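Side-chain contacts in tRNA-splicing ligase RtcB (Thermus thermophilus, PDB 2EPG), which probably joins RNA ends bearing a 2',3'-cyclic phosphate or 3'-phosphate to 5'-hydroxyl ends, using GTP and manganese: residues 232-237 and 378-383; 200-205 and 253-258. All blocks are in the same frame, centred on the assembly; numbering follows the deposited sequence.

Interaction 1. Residues 232-237 and 378-383; sequences LAFGLF and GQPVLV
Phe234 meets Pro380 ring on ring, and this apolar contact is the main one between 232-237 and 378-383. In this CH-pi contact, CG of Pro380 stands over one face of the Phe234 ring, 3.7 Å from its centroid and 20° off the normal. CG of Pro380 lies nearest to CZ of Phe234, at 3.5 Å, so it sits toward the rim. The phenyl CG is anti to its own carbonyl carbon (chi1 -70°), which sends the ring from the last helical turn toward the start of strand 380-383.

The polar contact is of another kind. The carbonyl O of Gly378 lies at the ring edge, in the ring plane, 3.3 Å from CZ of Phe234. No hydrogen bond crosses between the segments. The amide of Gln379 turns elsewhere: its NE2 bonds to Pro380 O at 3.1 Å and to Arg361 O.

Tyr374 meets Phe234 edge-to-face, and Val393 and Ala395 of strand 391-395 touch it too. Gly235, with positive phi, ends helix 228-234 in a Schellman motif.

The buried contact joins a helix end to the start of strand 380-383 and the loop before it. That strand runs on to Leu382, whose O is hydrogen-bonded to NE2 of His339, a predicted manganese and GMP ligand. The chemistry implies cohesion by shape and dispersion, with a weakly polar touch at the rim.

Interaction 2. Residues 200-205 and 253-258; sequences FERGAP and GHQVCQ
Arg202 reaches from helix 197-203 to His254 and Gln255, neighbours on helix 250-265. Its CB already points toward that helix. CG is anti to the backbone N (chi1 179°), and the chain stays extended to NE, so the guanidinium is carried over to helix 250-265. CD of Arg202 is the first atom to come near the other side, 4.0 Å from OE1 of Gln255. CZ lies equally far from that oxygen and from CD2 of His254.

At the tip the two nitrogens part company. NH2 of Arg202 gives a weak hydrogen bond to OE1 of Gln255, 2.8 Å long but bent to 127° at the hydrogen. The oxygen lies at the edge of the guanidinium, near its plane, while the amide plane is steeply turned from it. NH2 of Arg202 also rests 3.6 Å from CB of Gln255. NH1 of Arg202 goes to the imidazole, 3.4 Å from CD2 of His254. The guanidinium and ring planes are 64° apart, so the two groups do not stack.

The bend of Gln255 at chi2 places its amide where OE1 meets Arg202 and NE2 bonds to OD2 of Asp259, one turn on. That second bond holds the far end of the amide. His254 also meets the ring of Phe105 and lies about 6 Å from Asp106, a predicted manganese ligand, measured between side chains. With an alanine here in place of Arg202, OE1 of Gln255 would probably lose this donor, and CD2 of His254 its neighbour NH1.

The contact is a partly buried, polar bridge between two helices beside the predicted metal site. One weak, bent bond and the touch of NH1 on CD2 imply a modest hold.

How the interactions relate
Interaction 1 is core and interaction 2 lies nearer the surface. All four touching residues of 232-237 and 378-383 are buried, whereas of the three touching residues in interaction 2 only Gln255 is buried. The elements differ as well: a helix end meets a strand in the first, and two helices meet in the second. Chemistry follows place. The buried contact relies on one aromatic face against a proline, with a carbonyl at the ring edge, while the outer one uses a long charged side chain and an amide. The two do not touch. Their nearest atoms are about 20 Å apart, and the two contacts lie on opposite sides of the chain's centre. Their segments alternate along the chain.

Interaction 1. Residues 232-237 and 378-383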
# COMPACT_ATOMS: atom_id res chain seq x y z
N LEU A 232 -17.16 -12.31 8.16
CA LEU A 232 -17.00 -13.34 9.18
C LEU A 232 -15.58 -13.88 9.13
O LEU A 232 -14.91 -14.01 10.15
CB LEU A 232 -17.97 -14.50 8.95
CG LEU A 232 -17.73 -15.68 9.91
CD1 LEU A 232 -18.16 -15.26 11.32
CD2 LEU A 232 -18.51 -16.91 9.44
N ALA A 233 -15.13 -14.23 7.92
CA ALA A 233 -13.79 -14.75 7.74
C ALA A 233 -12.72 -13.75 8.18
O ALA A 233 -11.72 -14.16 8.75
CB ALA A 233 -13.58 -15.15 6.27
N PHE A 234 -12.93 -12.46 7.93
CA PHE A 234 -11.95 -11.43 8.31
C PHE A 234 -12.14 -11.00 9.76
O PHE A 234 -11.36 -10.18 10.27
CB PHE A 234 -12.08 -10.15 7.45
CG PHE A 234 -11.63 -10.32 6.02
CD1 PHE A 234 -10.98 -11.48 5.59
CD2 PHE A 234 -11.87 -9.30 5.09
CE1 PHE A 234 -10.60 -11.64 4.26
CE2 PHE A 234 -11.50 -9.44 3.76
CZ PHE A 234 -10.86 -10.62 3.33
N GLY A 235 -13.17 -11.51 10.42
CA GLY A 235 -13.41 -11.14 11.81
C GLY A 235 -13.94 -9.72 11.96
O GLY A 235 -13.57 -9.01 12.89
N LEU A 236 -14.79 -9.29 11.02
CA LEU A 236 -15.37 -7.96 11.05
C LEU A 236 -16.87 -8.01 11.39
O LEU A 236 -17.56 -8.94 10.98
CB LEU A 236 -15.20 -7.28 9.69
CG LEU A 236 -13.83 -6.71 9.32
CD1 LEU A 236 -13.82 -6.25 7.85
CD2 LEU A 236 -13.51 -5.53 10.27
N PHE A 237 -17.36 -7.03 12.14
CA PHE A 237 -18.78 -6.94 12.46
C PHE A 237 -19.17 -5.47 12.67
O PHE A 237 -18.35 -4.66 13.07
CB PHE A 237 -19.15 -7.80 13.70
CG PHE A 237 -18.50 -7.35 14.98
CD1 PHE A 237 -19.14 -6.45 15.82
CD2 PHE A 237 -17.27 -7.89 15.37
CE1 PHE A 237 -18.57 -6.07 17.04
CE2 PHE A 237 -16.69 -7.52 16.58
CZ PHE A 237 -17.34 -6.61 17.42
N GLY A 378 -10.52 -14.77 -0.09
CA GLY A 378 -9.61 -13.86 -0.75
C GLY A 378 -8.85 -12.95 0.22
O GLY A 378 -9.25 -12.78 1.37
N GLN A 379 -7.77 -12.35 -0.26
CA GLN A 379 -6.93 -11.46 0.54
C GLN A 379 -7.65 -10.16 0.88
O GLN A 379 -8.34 -9.59 0.05
CB GLN A 379 -5.66 -11.12 -0.24
CG GLN A 379 -4.67 -10.18 0.49
CD GLN A 379 -3.81 -9.43 -0.50
OE1 GLN A 379 -2.97 -10.02 -1.18
NE2 GLN A 379 -4.04 -8.14 -0.60
N PRO A 380 -7.48 -9.67 2.12
CA PRO A 380 -8.14 -8.40 2.46
C PRO A 380 -7.45 -7.28 1.65
O PRO A 380 -6.24 -7.34 1.39
CB PRO A 380 -7.86 -8.25 3.96
CG PRO A 380 -7.65 -9.67 4.45
CD PRO A 380 -6.89 -10.31 3.30
N VAL A 381 -8.22 -6.27 1.25
CA VAL A 381 -7.68 -5.14 0.52
C VAL A 381 -8.14 -3.95 1.34
O VAL A 381 -9.35 -3.73 1.51
CB VAL A 381 -8.25 -5.03 -0.91
CG1 VAL A 381 -7.79 -3.71 -1.56
CG2 VAL A 381 -7.79 -6.21 -1.74
N LEU A 382 -7.18 -3.19 1.86
CA LEU A 382 -7.48 -2.05 2.72
C LEU A 382 -7.43 -0.78 1.90
O LEU A 382 -6.40 -0.41 1.35
CB LEU A 382 -6.45 -2.01 3.86
CG LEU A 382 -6.27 -3.36 4.57
CD1 LEU A 382 -5.19 -3.29 5.66
CD2 LEU A 382 -7.61 -3.81 5.15
N VAL A 383 -8.58 -0.11 1.82
CA VAL A 383 -8.70 1.11 1.05
C VAL A 383 -8.99 2.28 1.99
O VAL A 383 -10.14 2.54 2.34
CB VAL A 383 -9.83 0.97 -0.00
CG1 VAL A 383 -10.01 2.26 -0.77
CG2 VAL A 383 -9.49 -0.15 -0.96

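Interaction 2. Residues 200-205 and 253-258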
# COMPACT_ATOMS: atom_id res chain seq x y z
N PHE A 200 19.89 5.55 5.29
CA PHE A 200 19.92 4.85 6.56
C PHE A 200 19.75 5.76 7.78
O PHE A 200 18.89 5.51 8.63
CB PHE A 200 21.21 4.05 6.69
CG PHE A 200 21.29 3.23 7.92
CD1 PHE A 200 21.44 3.84 9.17
CD2 PHE A 200 21.17 1.84 7.85
CE1 PHE A 200 21.48 3.07 10.33
CE2 PHE A 200 21.20 1.07 9.01
CZ PHE A 200 21.36 1.69 10.25
N GLU A 201 20.57 6.81 7.86
CA GLU A 201 20.50 7.75 8.98
C GLU A 201 19.23 8.60 8.95
O GLU A 201 18.71 8.99 9.99
CB GLU A 201 21.72 8.68 8.97
CG GLU A 201 23.06 7.99 9.21
CD GLU A 201 24.25 8.94 9.07
OE1 GLU A 201 25.40 8.47 9.20
OE2 GLU A 201 24.03 10.15 8.84
N ARG A 202 18.74 8.89 7.75
CA ARG A 202 17.55 9.71 7.58
C ARG A 202 16.28 9.04 8.08
O ARG A 202 15.38 9.71 8.61
CB ARG A 202 17.40 10.10 6.11
CG ARG A 202 16.19 10.94 5.80
CD ARG A 202 16.15 11.28 4.32
NE ARG A 202 14.88 11.89 3.94
CZ ARG A 202 14.50 12.11 2.68
NH1 ARG A 202 13.32 12.67 2.43
NH2 ARG A 202 15.31 11.78 1.68
N GLY A 203 16.19 7.72 7.93
CA GLY A 203 15.01 7.00 8.37
C GLY A 203 15.18 6.25 9.68
O GLY A 203 14.19 5.97 10.36
N ALA A 204 16.41 5.92 10.05
CA ALA A 204 16.69 5.18 11.28
C ALA A 204 16.03 5.73 12.55
O ALA A 204 15.42 4.98 13.31
CB ALA A 204 18.20 5.06 11.49
N PRO A 205 16.15 7.03 12.81
CA PRO A 205 15.53 7.58 14.01
C PRO A 205 14.04 7.87 13.83
O PRO A 205 13.40 8.42 14.72
CB PRO A 205 16.33 8.86 14.25
CG PRO A 205 16.60 9.33 12.86
CD PRO A 205 17.01 8.04 12.16
N GLY A 253 12.96 5.38 2.62
CA GLY A 253 12.48 4.96 1.31
C GLY A 253 12.55 6.06 0.27
O GLY A 253 12.88 5.82 -0.89
N HIS A 254 12.23 7.27 0.69
CA HIS A 254 12.27 8.41 -0.21
C HIS A 254 13.71 8.57 -0.74
O HIS A 254 13.92 8.74 -1.94
CB HIS A 254 11.84 9.66 0.54
CG HIS A 254 11.61 10.85 -0.34
ND1 HIS A 254 10.38 11.16 -0.87
CD2 HIS A 254 12.46 11.81 -0.77
CE1 HIS A 254 10.47 12.27 -1.58
NE2 HIS A 254 11.72 12.68 -1.54
N GLN A 255 14.68 8.52 0.16
CA GLN A 255 16.09 8.69 -0.22
C GLN A 255 16.54 7.58 -1.17
O GLN A 255 17.20 7.86 -2.15
CB GLN A 255 16.98 8.70 1.03
CG GLN A 255 18.42 9.17 0.77
CD GLN A 255 18.46 10.55 0.15
OE1 GLN A 255 17.92 11.49 0.70
NE2 GLN A 255 19.09 10.67 -1.02
N VAL A 256 16.18 6.34 -0.86
CA VAL A 256 16.54 5.21 -1.72
C VAL A 256 16.01 5.42 -3.15
O VAL A 256 16.68 5.07 -4.13
CB VAL A 256 15.98 3.88 -1.16
CG1 VAL A 256 16.09 2.77 -2.22
CG2 VAL A 256 16.75 3.48 0.07
N CYS A 257 14.82 6.00 -3.27
CA CYS A 257 14.26 6.23 -4.59
C CYS A 257 15.12 7.27 -5.31
O CYS A 257 15.47 7.10 -6.48
CB CYS A 257 12.81 6.71 -4.49
SG CYS A 257 11.97 7.00 -6.10
N GLN A 258 15.45 8.34 -4.60
CA GLN A 258 16.26 9.42 -5.14
C GLN A 258 17.65 8.94 -5.55
O GLN A 258 18.12 9.25 -6.64
CB GLN A 258 16.40 10.54 -4.11
CG GLN A 258 17.33 11.66 -4.54
CD GLN A 258 16.72 12.53 -5.63
OE1 GLN A 258 15.74 13.25 -5.39
NE2 GLN A 258 17.29 12.48 -6.83